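Local structure of discoidin-2 (Dictyostelium discoideum, 2VM9) at residues A[6-11]-A[153-158]; A[70-75]-A[128-133]; A[166-171]-A[247-252]; A[193-198]-A[252-257]. The protein binds galactose and N-acetylgalactosamine as a homotrimeric lectin linked to cell adhesion, and may take part in spore coat formation. One frame throughout, in Å; residues are numbered along the deposited sequence. Where two conformers were deposited one is given.

Interaction 1 of 4, residues A[6-11]-A[153-158]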
loop_
_atom_site.group_PDB
_atom_site.type_symbol
_atom_site.label_atom_id
_atom_site.label_comp_id
_atom_site.label_asym_id
_atom_site.label_seq_id
_atom_site.Cartn_x
_atom_site.Cartn_y
_atom_site.Cartn_z
ATOM N N GLY A 6 -19.788 -10.159 -0.573
ATOM C CA GLY A 6 -18.878 -9.375 0.320
ATOM C C GLY A 6 -17.471 -9.938 0.459
ATOM O O GLY A 6 -16.830 -9.803 1.511
ATOM N N SER A 7 -16.996 -10.634 -0.561
ATOM C CA SER A 7 -15.562 -10.869 -0.661
ATOM C C SER A 7 -15.180 -10.205 -1.971
ATOM O O SER A 7 -16.051 -9.863 -2.775
ATOM C CB SER A 7 -15.223 -12.365 -0.620
ATOM O OG SER A 7 -15.789 -13.037 -1.724
ATOM N N VAL A 8 -13.890 -10.005 -2.188
ATOM C CA VAL A 8 -13.410 -9.373 -3.419
ATOM C C VAL A 8 -12.925 -10.465 -4.374
ATOM O O VAL A 8 -12.139 -11.308 -3.968
ATOM C CB VAL A 8 -12.221 -8.440 -3.080
ATOM C CG1 VAL A 8 -11.478 -7.957 -4.348
ATOM C CG2 VAL A 8 -12.702 -7.263 -2.205
ATOM N N SER A 9 -13.373 -10.416 -5.629
ATOM C CA SER A 9 -12.883 -11.279 -6.702
ATOM C C SER A 9 -11.603 -10.626 -7.230
ATOM O O SER A 9 -11.672 -9.646 -7.968
ATOM C CB SER A 9 -13.939 -11.376 -7.824
ATOM O OG SER A 9 -15.142 -11.956 -7.320
ATOM N N CYS A 10 -10.451 -11.144 -6.820
ATOM C CA CYS A 10 -9.180 -10.463 -7.063
ATOM C C CYS A 10 -8.838 -10.327 -8.543
ATOM O O CYS A 10 -8.471 -9.246 -8.979
ATOM C CB CYS A 10 -8.042 -11.152 -6.336
ATOM S SG CYS A 10 -8.221 -11.021 -4.555
ATOM N N LEU A 11 -8.924 -11.423 -9.303
ATOM C CA LEU A 11 -8.567 -11.367 -10.723
ATOM C C LEU A 11 -9.576 -10.522 -11.504
ATOM O O LEU A 11 -9.183 -9.755 -12.381
ATOM C CB LEU A 11 -8.485 -12.769 -11.326
ATOM C CG LEU A 11 -7.509 -13.787 -10.729
ATOM C CD1 LEU A 11 -7.313 -14.898 -11.798
ATOM C CD2 LEU A 11 -6.199 -13.249 -10.192
ATOM N N ALA A 153 -10.800 -12.508 -1.563
ATOM C CA ALA A 153 -10.125 -11.940 -0.393
ATOM C C ALA A 153 -11.095 -11.051 0.382
ATOM O O ALA A 153 -12.090 -10.570 -0.164
ATOM C CB ALA A 153 -8.879 -11.114 -0.834
ATOM N N LEU A 154 -10.805 -10.824 1.662
ATOM C CA LEU A 154 -11.589 -9.835 2.395
ATOM C C LEU A 154 -11.421 -8.459 1.766
ATOM O O LEU A 154 -10.346 -8.127 1.317
ATOM C CB LEU A 154 -11.120 -9.746 3.843
ATOM C CG LEU A 154 -11.347 -11.001 4.682
ATOM C CD1 LEU A 154 -10.777 -10.775 6.093
ATOM C CD2 LEU A 154 -12.853 -11.322 4.717
ATOM N N PRO A 155 -12.479 -7.640 1.764
ATOM C CA PRO A 155 -12.303 -6.251 1.313
ATOM C C PRO A 155 -11.355 -5.503 2.225
ATOM O O PRO A 155 -11.209 -5.874 3.411
ATOM C CB PRO A 155 -13.705 -5.620 1.469
ATOM C CG PRO A 155 -14.607 -6.694 1.677
ATOM C CD PRO A 155 -13.868 -7.936 2.137
ATOM N N VAL A 156 -10.739 -4.451 1.686
ATOM C CA VAL A 156 -9.877 -3.559 2.464
ATOM C C VAL A 156 -10.733 -2.816 3.487
ATOM O O VAL A 156 -11.859 -2.433 3.207
ATOM C CB VAL A 156 -9.062 -2.591 1.553
ATOM C CG1 VAL A 156 -8.116 -1.736 2.382
ATOM C CG2 VAL A 156 -8.235 -3.395 0.547
ATOM N N LYS A 157 -10.217 -2.663 4.699
ATOM C CA LYS A 157 -10.966 -1.950 5.737
ATOM C C LYS A 157 -10.810 -0.443 5.515
ATOM O O LYS A 157 -9.815 -0.011 4.953
ATOM C CB LYS A 157 -10.413 -2.336 7.106
ATOM C CG LYS A 157 -10.583 -3.800 7.470
ATOM C CD LYS A 157 -11.935 -4.033 8.124
ATOM C CE LYS A 157 -11.986 -5.389 8.819
ATOM N NZ LYS A 157 -13.106 -5.455 9.812
ATOM N N SER A 158 -11.792 0.343 5.954
ATOM C CA SER A 158 -11.745 1.802 5.785
ATOM C C SER A 158 -10.568 2.408 6.542
ATOM O O SER A 158 -10.089 3.487 6.188
ATOM C CB SER A 158 -13.035 2.447 6.289
ATOM O OG SER A 158 -13.332 1.999 7.602
#
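V8 and A153 face each other through their peptide groups, the flat units that hold the two backbones together. V8 N lies in the plane of the A153 carbonyl. It donates to A153 O at 2.8 Å, and the N-H...O angle of 172° is almost straight. The return bond runs from A153 N to V8 O at 3.0 Å, again with the donor in the carbonyl plane. The P155 ring presents its CD atom to G6 O at 3.6 Å.

Together the two bonds make V8 and A153 an antiparallel hydrogen-bonded pair. They attach the short strand 8-9 to the end of strand 146-153, within the beta-sandwich of the F5/8 type C (discoidin) domain. C10 and L151 continue the backbone pairing.

One methyl of V8 turns to the proline. With CG1 anti to the backbone N (chi1 168°), CG2 lies beside that nitrogen. There it meets P155 CA at 3.7 Å and P155 CB at 4.1 Å. C10 brings its sulfur to the alanine, SG to A153 CB at 3.8 Å. L15 and L16 add cover on V8 and C10. Past P155 the chain enters the linker to the lectin part. In that direction L154 packs on L196 of the third subunit, and K157 NZ donates to E194 O of the same neighbour.

Interaction 2 of 4, residues A[70-75]-A[128-133]; sequences VKHFVA and PIKARS
V70 fits its two methyls against two long side chains, K130 of the facing strand and R132 at the corner after it. CG1 rests on the aliphatic chain of K130, 3.7 Å from K130 CG. CG2 sits over one face of the R132 guanidinium, 3.5 Å above its plane and offset toward the rim. The extended K130 chain lies beside H72 and points the same way; H72 NE2 lies 3.9 Å from K130 CG. P128 sits against H72 and V74: its CB touches H72 CB, and its CG meets V74 CG1 at 4.1 Å.

The other side of the sheet holds F73, I129, K71 and A131. F73 CE2 lies 4.1 Å from A131 CB, while F73 CB packs on I129 CB. K71 CB covers one face of the phenyl ring near its rim. Strands 70-75 and 128-131 run antiparallel at 153°. They are joined by paired backbone bonds at K71 with A131 and at F73 with I129. This is an antiparallel pairing within one sheet of the discoidin beta-sandwich.

K71 bends at chi2, chi3 and chi4. Its NZ donates to R132 O at 2.8 Å, and also to S69 O and S67 OG. Three oxygens thus grip the ammonium of a buried lysine, which probably offsets the cost of burying its charge. R132 gives NE to D68 O and NH1 to L97 O, which helps fix the guanidinium under V70. H72 NE2 bonds to N257 OD1 of the third subunit, and K130 NZ makes weak bonds to N256 O and N257 OD1 there, so the H72 and K130 side serves trimer contacts.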
loop_
_atom_site.group_PDB
_atom_site.type_symbol
_atom_site.label_atom_id
_atom_site.label_comp_id
_atom_site.label_asym_id
_atom_site.label_seq_id
_atom_site.Cartn_x
_atom_site.Cartn_y
_atom_site.Cartn_z
ATOM N N VAL A 70 -1.019 -7.087 1.994
ATOM C CA VAL A 70 -1.332 -8.292 2.745
ATOM C C VAL A 70 -2.792 -8.595 2.463
ATOM O O VAL A 70 -3.670 -7.783 2.748
ATOM C CB VAL A 70 -1.130 -8.110 4.264
ATOM C CG1 VAL A 70 -1.646 -9.339 5.003
ATOM C CG2 VAL A 70 0.350 -7.833 4.582
ATOM N N LYS A 71 -3.048 -9.750 1.863
ATOM C CA LYS A 71 -4.420 -10.156 1.559
ATOM C C LYS A 71 -4.829 -11.220 2.556
ATOM O O LYS A 71 -3.992 -11.962 3.061
ATOM C CB LYS A 71 -4.525 -10.680 0.142
ATOM C CG LYS A 71 -4.423 -9.503 -0.852
ATOM C CD LYS A 71 -3.757 -9.801 -2.144
ATOM C CE LYS A 71 -2.376 -10.414 -2.017
ATOM N NZ LYS A 71 -1.275 -9.458 -2.292
ATOM N N HIS A 72 -6.121 -11.265 2.841
ATOM C CA HIS A 72 -6.708 -12.327 3.627
ATOM C C HIS A 72 -7.577 -13.120 2.666
ATOM O O HIS A 72 -8.719 -12.725 2.387
ATOM C CB HIS A 72 -7.531 -11.733 4.772
ATOM C CG HIS A 72 -6.680 -11.141 5.854
ATOM N ND1 HIS A 72 -6.210 -9.850 5.805
ATOM C CD2 HIS A 72 -6.161 -11.691 6.978
ATOM C CE1 HIS A 72 -5.463 -9.614 6.869
ATOM N NE2 HIS A 72 -5.410 -10.717 7.592
ATOM N N PHE A 73 -7.018 -14.206 2.125
ATOM C CA PHE A 73 -7.740 -15.003 1.150
ATOM C C PHE A 73 -8.737 -15.905 1.840
ATOM O O PHE A 73 -8.350 -16.694 2.711
ATOM C CB PHE A 73 -6.772 -15.852 0.331
ATOM C CG PHE A 73 -5.922 -15.045 -0.628
ATOM C CD1 PHE A 73 -6.495 -14.453 -1.749
ATOM C CD2 PHE A 73 -4.553 -14.908 -0.416
ATOM C CE1 PHE A 73 -5.678 -13.707 -2.668
ATOM C CE2 PHE A 73 -3.723 -14.191 -1.306
ATOM C CZ PHE A 73 -4.302 -13.575 -2.437
ATOM N N VAL A 74 -10.001 -15.789 1.443
ATOM C CA VAL A 74 -11.087 -16.573 2.054
ATOM C C VAL A 74 -11.521 -17.777 1.213
ATOM O O VAL A 74 -12.124 -18.723 1.732
ATOM C CB VAL A 74 -12.335 -15.683 2.402
ATOM C CG1 VAL A 74 -11.945 -14.606 3.388
ATOM C CG2 VAL A 74 -12.990 -15.074 1.128
ATOM N N ALA A 75 -11.244 -17.741 -0.095
ATOM C CA ALA A 75 -11.580 -18.899 -0.926
ATOM C C ALA A 75 -10.810 -18.869 -2.220
ATOM O O ALA A 75 -10.269 -17.814 -2.622
ATOM C CB ALA A 75 -13.099 -18.944 -1.232
ATOM N N PRO A 128 -8.741 -17.507 7.117
ATOM C CA PRO A 128 -8.207 -17.005 5.850
ATOM C C PRO A 128 -6.702 -17.205 5.769
ATOM O O PRO A 128 -5.989 -17.199 6.782
ATOM C CB PRO A 128 -8.526 -15.506 5.908
ATOM C CG PRO A 128 -9.772 -15.433 6.740
ATOM C CD PRO A 128 -9.525 -16.476 7.815
ATOM N N ILE A 129 -6.225 -17.395 4.554
ATOM C CA ILE A 129 -4.795 -17.413 4.309
ATOM C C ILE A 129 -4.336 -15.975 4.222
ATOM O O ILE A 129 -4.817 -15.221 3.399
ATOM C CB ILE A 129 -4.461 -18.137 2.989
ATOM C CG1 ILE A 129 -4.782 -19.631 3.093
ATOM C CG2 ILE A 129 -2.984 -17.927 2.606
ATOM C CD1 ILE A 129 -4.711 -20.336 1.763
ATOM N N LYS A 130 -3.364 -15.627 5.054
ATOM C CA LYS A 130 -2.791 -14.300 5.099
ATOM C C LYS A 130 -1.503 -14.330 4.258
ATOM O O LYS A 130 -0.538 -15.031 4.589
ATOM C CB LYS A 130 -2.482 -13.952 6.546
ATOM C CG LYS A 130 -2.022 -12.560 6.746
ATOM C CD LYS A 130 -1.780 -12.325 8.228
ATOM C CE LYS A 130 -0.794 -11.236 8.420
ATOM N NZ LYS A 130 -0.519 -11.059 9.887
ATOM N N ALA A 131 -1.511 -13.601 3.148
ATOM C CA ALA A 131 -0.419 -13.732 2.178
ATOM C C ALA A 131 -0.295 -12.517 1.258
ATOM O O ALA A 131 -1.272 -11.823 0.999
ATOM C CB ALA A 131 -0.637 -14.991 1.343
ATOM N N ARG A 132 0.922 -12.281 0.777
ATOM C CA ARG A 132 1.168 -11.332 -0.311
ATOM C C ARG A 132 1.112 -12.052 -1.644
ATOM O O ARG A 132 0.559 -11.514 -2.578
ATOM C CB ARG A 132 2.504 -10.607 -0.148
ATOM C CG ARG A 132 2.448 -9.541 0.943
ATOM C CD ARG A 132 3.766 -8.752 0.996
ATOM N NE ARG A 132 3.586 -7.570 1.840
ATOM C CZ ARG A 132 3.720 -7.546 3.163
ATOM N NH1 ARG A 132 4.078 -8.633 3.828
ATOM N NH2 ARG A 132 3.528 -6.405 3.824
ATOM N N SER A 133 1.650 -13.273 -1.703
ATOM C CA SER A 133 1.592 -14.065 -2.943
ATOM C C SER A 133 1.118 -15.474 -2.661
ATOM O O SER A 133 1.352 -16.018 -1.573
ATOM C CB SER A 133 2.941 -14.067 -3.653
ATOM O OG SER A 133 3.352 -12.723 -3.903
#

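Interaction 3 of 4, residues A[166-171]-A[247-252]; sequences VGEVSI and TFDYVA
Y250 lays one face of its ring over the backbone of V166 and G167. G167 N stands 3.4 Å above the ring centre, and V166 C lies above the same face, offset toward the rim. The ring arrives there because CG takes the place between the backbone N and the carbonyl carbon (chi1 76°). G167 has no side chain, so Y250 CE2 can approach G167 CA to 3.3 Å. F231 meets the same ring edge-to-face.

This is a cross-strand aromatic-glycine pair. It sits in an antiparallel sheet of the H-type lectin domain, where strand 243-254 lies between 163-170 and 200-211. G167 with Y250 and V169 with F248 are the hydrogen-bonded pairs. One water donates to both G167 O and Y250 O.

Side chains of V166, E168 and S170 share the opposite side of the sheet with V251, D249 and T247. V166 and V251 lie side by side and point the same way, CG1 to CG2 at 4.2 Å. S170 and T247 each hold their hydroxyl anti to the carbonyl carbon, and S170 OG and T247 OG1 share a hydrogen bond of 2.6 Å.

D249 OD1 comes to 3.2 Å from E168 CB, and the carboxylates approach to 4.3 Å between E168 OE1 and D249 OD1. Both oxygens form salt bridges to K206, which probably balances their repulsion. K206 therefore bridges the two acids from strand 200-211, while D249 OD2 also accepts from I203 N of the second subunit, across the trimer interface.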
loop_
_atom_site.group_PDB
_atom_site.type_symbol
_atom_site.label_atom_id
_atom_site.label_comp_id
_atom_site.label_asym_id
_atom_site.label_seq_id
_atom_site.Cartn_x
_atom_site.Cartn_y
_atom_site.Cartn_z
ATOM N N VAL A 166 2.295 15.130 11.289
ATOM C CA VAL A 166 2.453 15.337 12.715
ATOM C C VAL A 166 3.053 16.715 12.976
ATOM O O VAL A 166 3.656 17.348 12.080
ATOM C CB VAL A 166 3.359 14.256 13.355
ATOM C CG1 VAL A 166 2.825 12.833 13.101
ATOM C CG2 VAL A 166 4.795 14.419 12.858
ATOM N N GLY A 167 2.923 17.178 14.213
ATOM C CA GLY A 167 3.549 18.453 14.553
ATOM C C GLY A 167 3.328 18.741 16.030
ATOM O O GLY A 167 2.823 17.909 16.774
ATOM N N GLU A 168 3.734 19.926 16.437
ATOM C CA GLU A 168 3.532 20.338 17.817
ATOM C C GLU A 168 3.013 21.762 17.835
ATOM O O GLU A 168 3.233 22.535 16.900
ATOM C CB GLU A 168 4.805 20.208 18.635
ATOM C CG GLU A 168 5.949 21.141 18.290
ATOM C CD GLU A 168 6.945 21.233 19.463
ATOM O OE1 GLU A 168 7.651 20.258 19.733
ATOM O OE2 GLU A 168 6.999 22.292 20.126
ATOM N N VAL A 169 2.334 22.107 18.909
ATOM C CA VAL A 169 1.772 23.435 19.026
ATOM C C VAL A 169 1.743 23.809 20.516
ATOM O O VAL A 169 1.418 22.978 21.345
ATOM C CB VAL A 169 0.360 23.515 18.351
ATOM C CG1 VAL A 169 -0.574 22.423 18.854
ATOM C CG2 VAL A 169 -0.260 24.907 18.483
ATOM N N SER A 170 2.067 25.058 20.819
ATOM C CA SER A 170 2.074 25.551 22.205
ATOM C C SER A 170 1.327 26.861 22.274
ATOM O O SER A 170 1.070 27.504 21.251
ATOM C CB SER A 170 3.518 25.816 22.668
ATOM O OG SER A 170 4.342 24.655 22.593
ATOM N N ILE A 171 0.975 27.271 23.490
ATOM C CA ILE A 171 0.408 28.608 23.657
ATOM C C ILE A 171 1.468 29.635 23.256
ATOM O O ILE A 171 1.205 30.510 22.418
ATOM C CB ILE A 171 -0.045 28.845 25.110
ATOM C CG1 ILE A 171 -1.115 27.812 25.498
ATOM C CG2 ILE A 171 -0.603 30.287 25.260
ATOM C CD1 ILE A 171 -1.567 27.865 26.960
ATOM N N THR A 247 1.965 22.569 25.822
ATOM C CA THR A 247 2.386 22.092 24.499
ATOM C C THR A 247 1.704 20.770 24.196
ATOM O O THR A 247 1.656 19.894 25.055
ATOM C CB THR A 247 3.927 21.883 24.408
ATOM O OG1 THR A 247 4.598 23.113 24.700
ATOM C CG2 THR A 247 4.318 21.399 23.008
ATOM N N PHE A 248 1.190 20.638 22.973
ATOM C CA PHE A 248 0.681 19.350 22.479
ATOM C C PHE A 248 1.454 18.874 21.258
ATOM O O PHE A 248 1.800 19.676 20.377
ATOM C CB PHE A 248 -0.796 19.464 22.089
ATOM C CG PHE A 248 -1.718 19.683 23.268
ATOM C CD1 PHE A 248 -2.283 18.587 23.926
ATOM C CD2 PHE A 248 -1.985 20.969 23.729
ATOM C CE1 PHE A 248 -3.126 18.765 25.046
ATOM C CE2 PHE A 248 -2.841 21.181 24.846
ATOM C CZ PHE A 248 -3.389 20.081 25.514
ATOM N N ASP A 249 1.665 17.558 21.176
ATOM C CA ASP A 249 1.970 16.964 19.874
ATOM C C ASP A 249 0.630 16.605 19.245
ATOM O O ASP A 249 -0.313 16.208 19.943
ATOM C CB ASP A 249 2.815 15.704 20.032
ATOM C CG ASP A 249 4.318 15.998 20.006
ATOM O OD1 ASP A 249 4.707 17.146 19.656
ATOM O OD2 ASP A 249 5.102 15.087 20.345
ATOM N N TYR A 250 0.540 16.734 17.932
ATOM C CA TYR A 250 -0.655 16.259 17.242
ATOM C C TYR A 250 -0.303 15.230 16.176
ATOM O O TYR A 250 0.809 15.242 15.618
ATOM C CB TYR A 250 -1.443 17.415 16.621
ATOM C CG TYR A 250 -0.836 17.988 15.340
ATOM C CD1 TYR A 250 -1.062 17.362 14.090
ATOM C CD2 TYR A 250 -0.058 19.144 15.370
ATOM C CE1 TYR A 250 -0.513 17.875 12.917
ATOM C CE2 TYR A 250 0.504 19.685 14.180
ATOM C CZ TYR A 250 0.251 19.039 12.962
ATOM O OH TYR A 250 0.790 19.540 11.792
ATOM N N VAL A 251 -1.270 14.358 15.900
ATOM C CA VAL A 251 -1.146 13.361 14.834
ATOM C C VAL A 251 -2.430 13.505 14.012
ATOM O O VAL A 251 -3.518 13.244 14.514
ATOM C CB VAL A 251 -0.978 11.929 15.396
ATOM C CG1 VAL A 251 -0.919 10.894 14.248
ATOM C CG2 VAL A 251 0.319 11.817 16.277
ATOM N N ALA A 252 -2.286 14.023 12.789
ATOM C CA ALA A 252 -3.418 14.195 11.891
ATOM C C ALA A 252 -3.443 12.976 10.976
ATOM O O ALA A 252 -2.415 12.643 10.361
ATOM C CB ALA A 252 -3.261 15.442 11.089
HETATM O O HOH W 1 3.472 15.121 16.825
#

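Interaction 4 of 4, residues A[193-198]-A[252-257]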
loop_
_atom_site.group_PDB
_atom_site.type_symbol
_atom_site.label_atom_id
_atom_site.label_comp_id
_atom_site.label_asym_id
_atom_site.label_seq_id
_atom_site.Cartn_x
_atom_site.Cartn_y
_atom_site.Cartn_z
ATOM N N VAL A 193 1.686 19.873 4.511
ATOM C CA VAL A 193 1.113 19.698 3.168
ATOM C C VAL A 193 -0.399 19.603 3.276
ATOM O O VAL A 193 -0.909 19.023 4.241
ATOM C CB VAL A 193 1.650 18.376 2.503
ATOM C CG1 VAL A 193 1.047 18.157 1.106
ATOM C CG2 VAL A 193 3.150 18.388 2.429
ATOM N N GLU A 194 -1.126 20.151 2.303
ATOM C CA GLU A 194 -2.584 20.071 2.324
ATOM C C GLU A 194 -3.047 18.640 2.037
ATOM O O GLU A 194 -2.554 17.990 1.103
ATOM C CB GLU A 194 -3.231 21.063 1.346
ATOM C CG GLU A 194 -4.751 21.039 1.381
ATOM C CD GLU A 194 -5.420 22.068 0.473
ATOM O OE1 GLU A 194 -4.720 22.811 -0.245
ATOM O OE2 GLU A 194 -6.660 22.148 0.512
ATOM N N PHE A 195 -3.957 18.139 2.868
ATOM C CA PHE A 195 -4.557 16.826 2.670
ATOM C C PHE A 195 -5.565 16.873 1.509
ATOM O O PHE A 195 -6.110 17.934 1.180
ATOM C CB PHE A 195 -5.318 16.369 3.925
ATOM C CG PHE A 195 -4.442 15.854 5.059
ATOM C CD1 PHE A 195 -3.828 14.616 4.988
ATOM C CD2 PHE A 195 -4.318 16.584 6.235
ATOM C CE1 PHE A 195 -3.059 14.118 6.053
ATOM C CE2 PHE A 195 -3.544 16.094 7.309
ATOM C CZ PHE A 195 -2.921 14.872 7.222
ATOM N N LEU A 196 -5.853 15.705 0.935
ATOM C CA LEU A 196 -6.903 15.599 -0.090
ATOM C C LEU A 196 -8.322 15.637 0.489
ATOM O O LEU A 196 -9.265 16.109 -0.164
ATOM C CB LEU A 196 -6.685 14.344 -0.947
ATOM C CG LEU A 196 -5.393 14.362 -1.769
ATOM C CD1 LEU A 196 -5.205 13.033 -2.512
ATOM C CD2 LEU A 196 -5.410 15.545 -2.730
ATOM N N SER A 197 -8.484 15.151 1.722
ATOM C CA SER A 197 -9.772 15.241 2.409
ATOM C C SER A 197 -9.505 15.608 3.876
ATOM O O SER A 197 -8.342 15.657 4.305
ATOM C CB SER A 197 -10.523 13.921 2.331
ATOM O OG SER A 197 -9.796 12.910 3.007
ATOM N N VAL A 198 -10.570 15.871 4.625
ATOM C CA VAL A 198 -10.412 16.390 5.995
ATOM C C VAL A 198 -9.935 15.261 6.911
ATOM O O VAL A 198 -10.574 14.202 6.998
ATOM C CB VAL A 198 -11.713 17.021 6.517
ATOM C CG1 VAL A 198 -11.517 17.596 7.934
ATOM C CG2 VAL A 198 -12.205 18.116 5.558
ATOM N N ALA A 252 -2.286 14.023 12.789
ATOM C CA ALA A 252 -3.418 14.195 11.891
ATOM C C ALA A 252 -3.443 12.976 10.976
ATOM O O ALA A 252 -2.415 12.643 10.361
ATOM C CB ALA A 252 -3.261 15.442 11.089
ATOM N N VAL A 253 -4.594 12.318 10.912
ATOM C CA VAL A 253 -4.714 11.061 10.169
ATOM C C VAL A 253 -5.814 11.193 9.124
ATOM O O VAL A 253 -6.946 11.550 9.434
ATOM C CB VAL A 253 -5.031 9.850 11.095
ATOM C CG1 VAL A 253 -5.068 8.547 10.281
ATOM C CG2 VAL A 253 -3.998 9.732 12.231
ATOM N N GLU A 254 -5.476 10.868 7.876
ATOM C CA GLU A 254 -6.461 10.925 6.788
ATOM C C GLU A 254 -6.777 9.516 6.337
ATOM O O GLU A 254 -5.862 8.761 6.007
ATOM C CB GLU A 254 -5.902 11.722 5.606
ATOM C CG GLU A 254 -6.956 11.973 4.524
ATOM C CD GLU A 254 -6.375 12.401 3.188
ATOM O OE1 GLU A 254 -5.191 12.117 2.914
ATOM O OE2 GLU A 254 -7.142 12.991 2.397
ATOM N N PHE A 255 -8.068 9.171 6.313
ATOM C CA PHE A 255 -8.488 7.808 6.026
ATOM C C PHE A 255 -8.989 7.657 4.611
ATOM O O PHE A 255 -9.540 8.597 4.034
ATOM C CB PHE A 255 -9.603 7.371 6.978
ATOM C CG PHE A 255 -9.178 7.296 8.408
ATOM C CD1 PHE A 255 -8.376 6.250 8.852
ATOM C CD2 PHE A 255 -9.585 8.270 9.317
ATOM C CE1 PHE A 255 -7.987 6.166 10.182
ATOM C CE2 PHE A 255 -9.192 8.206 10.658
ATOM C CZ PHE A 255 -8.401 7.155 11.094
ATOM N N ASN A 256 -8.771 6.465 4.065
ATOM C CA ASN A 256 -9.494 5.991 2.887
ATOM C C ASN A 256 -9.204 6.814 1.631
ATOM O O ASN A 256 -10.045 6.912 0.727
ATOM C CB ASN A 256 -11.012 5.962 3.183
ATOM C CG ASN A 256 -11.753 4.922 2.355
ATOM O OD1 ASN A 256 -11.274 3.797 2.178
ATOM N ND2 ASN A 256 -12.923 5.299 1.836
ATOM N N ASN A 257 -8.016 7.404 1.564
ATOM C CA ASN A 257 -7.737 8.327 0.473
ATOM C C ASN A 257 -6.376 8.059 -0.148
ATOM O O ASN A 257 -5.732 7.045 0.175
ATOM C CB ASN A 257 -7.869 9.790 0.948
ATOM C CG ASN A 257 -8.766 10.636 0.037
ATOM O OD1 ASN A 257 -9.582 10.110 -0.731
ATOM N ND2 ASN A 257 -8.623 11.952 0.127
ATOM O OXT ASN A 257 -5.906 8.847 -0.985
HETATM O O HOH W 2 -11.438 10.776 4.388
HETATM O O HOH W 3 -9.993 11.047 6.779
#
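Two side-chain settings bring E254 and the S197 hydroxyl together. E254 CG is anti to the backbone N (chi1 -172°), and the chain stays extended beyond it. S197 OG stands between its own backbone N and carbonyl carbon (chi1 63°), so hydroxyl and amide can reach one oxygen together. S197 N donates to E254 OE2 at 2.6 Å, coming from out of the carboxylate plane. S197 OG donates at 2.7 Å to the anti lone pair of E254 OE2. N257 ND2 adds a third bond to E254 OE2 at 2.9 Å, from above the plane.

The glutamate belongs to the end of strand 243-254 in the H-type lectin domain. It fastens the loop between strands 183-190 and 200-211 to the C-terminal tail. F195 slides past E254 in the opposite direction, its ring turned 62° from the carboxylate. F195 CD1 lies 3.5 Å from E254 OE1, and F195 CE2 meets A252 CB at 3.8 Å. F191 touches F195 edge-to-face, and Y159 of the second subunit also meets this ring. L196 CB lies 3.3 Å from N257 ND2. One water donates to S197 OG and F255 O; another links V198 O with F255 N.

Interactions 1 and 2 belong to the N-terminal beta-sandwich, with centres 10 Å apart in one sheet. They touch: L154 N probably bonds to H72 O. Along the chain, 70-75 and 128-133 both fall between the two segments of interaction 1. Interactions 3 and 4 follow later, in the lectin-like part. They share A252 and strand 243-254, their segments alternate in sequence, and their centres are about 17 Å apart. Interaction 1 leads into the linker and touches interaction 4 through S158 against F255 and N256. Interactions 2 and 3 lie far apart, about 38 Å between centres. All four reach neighbouring subunits, so both domains contribute to the trimer.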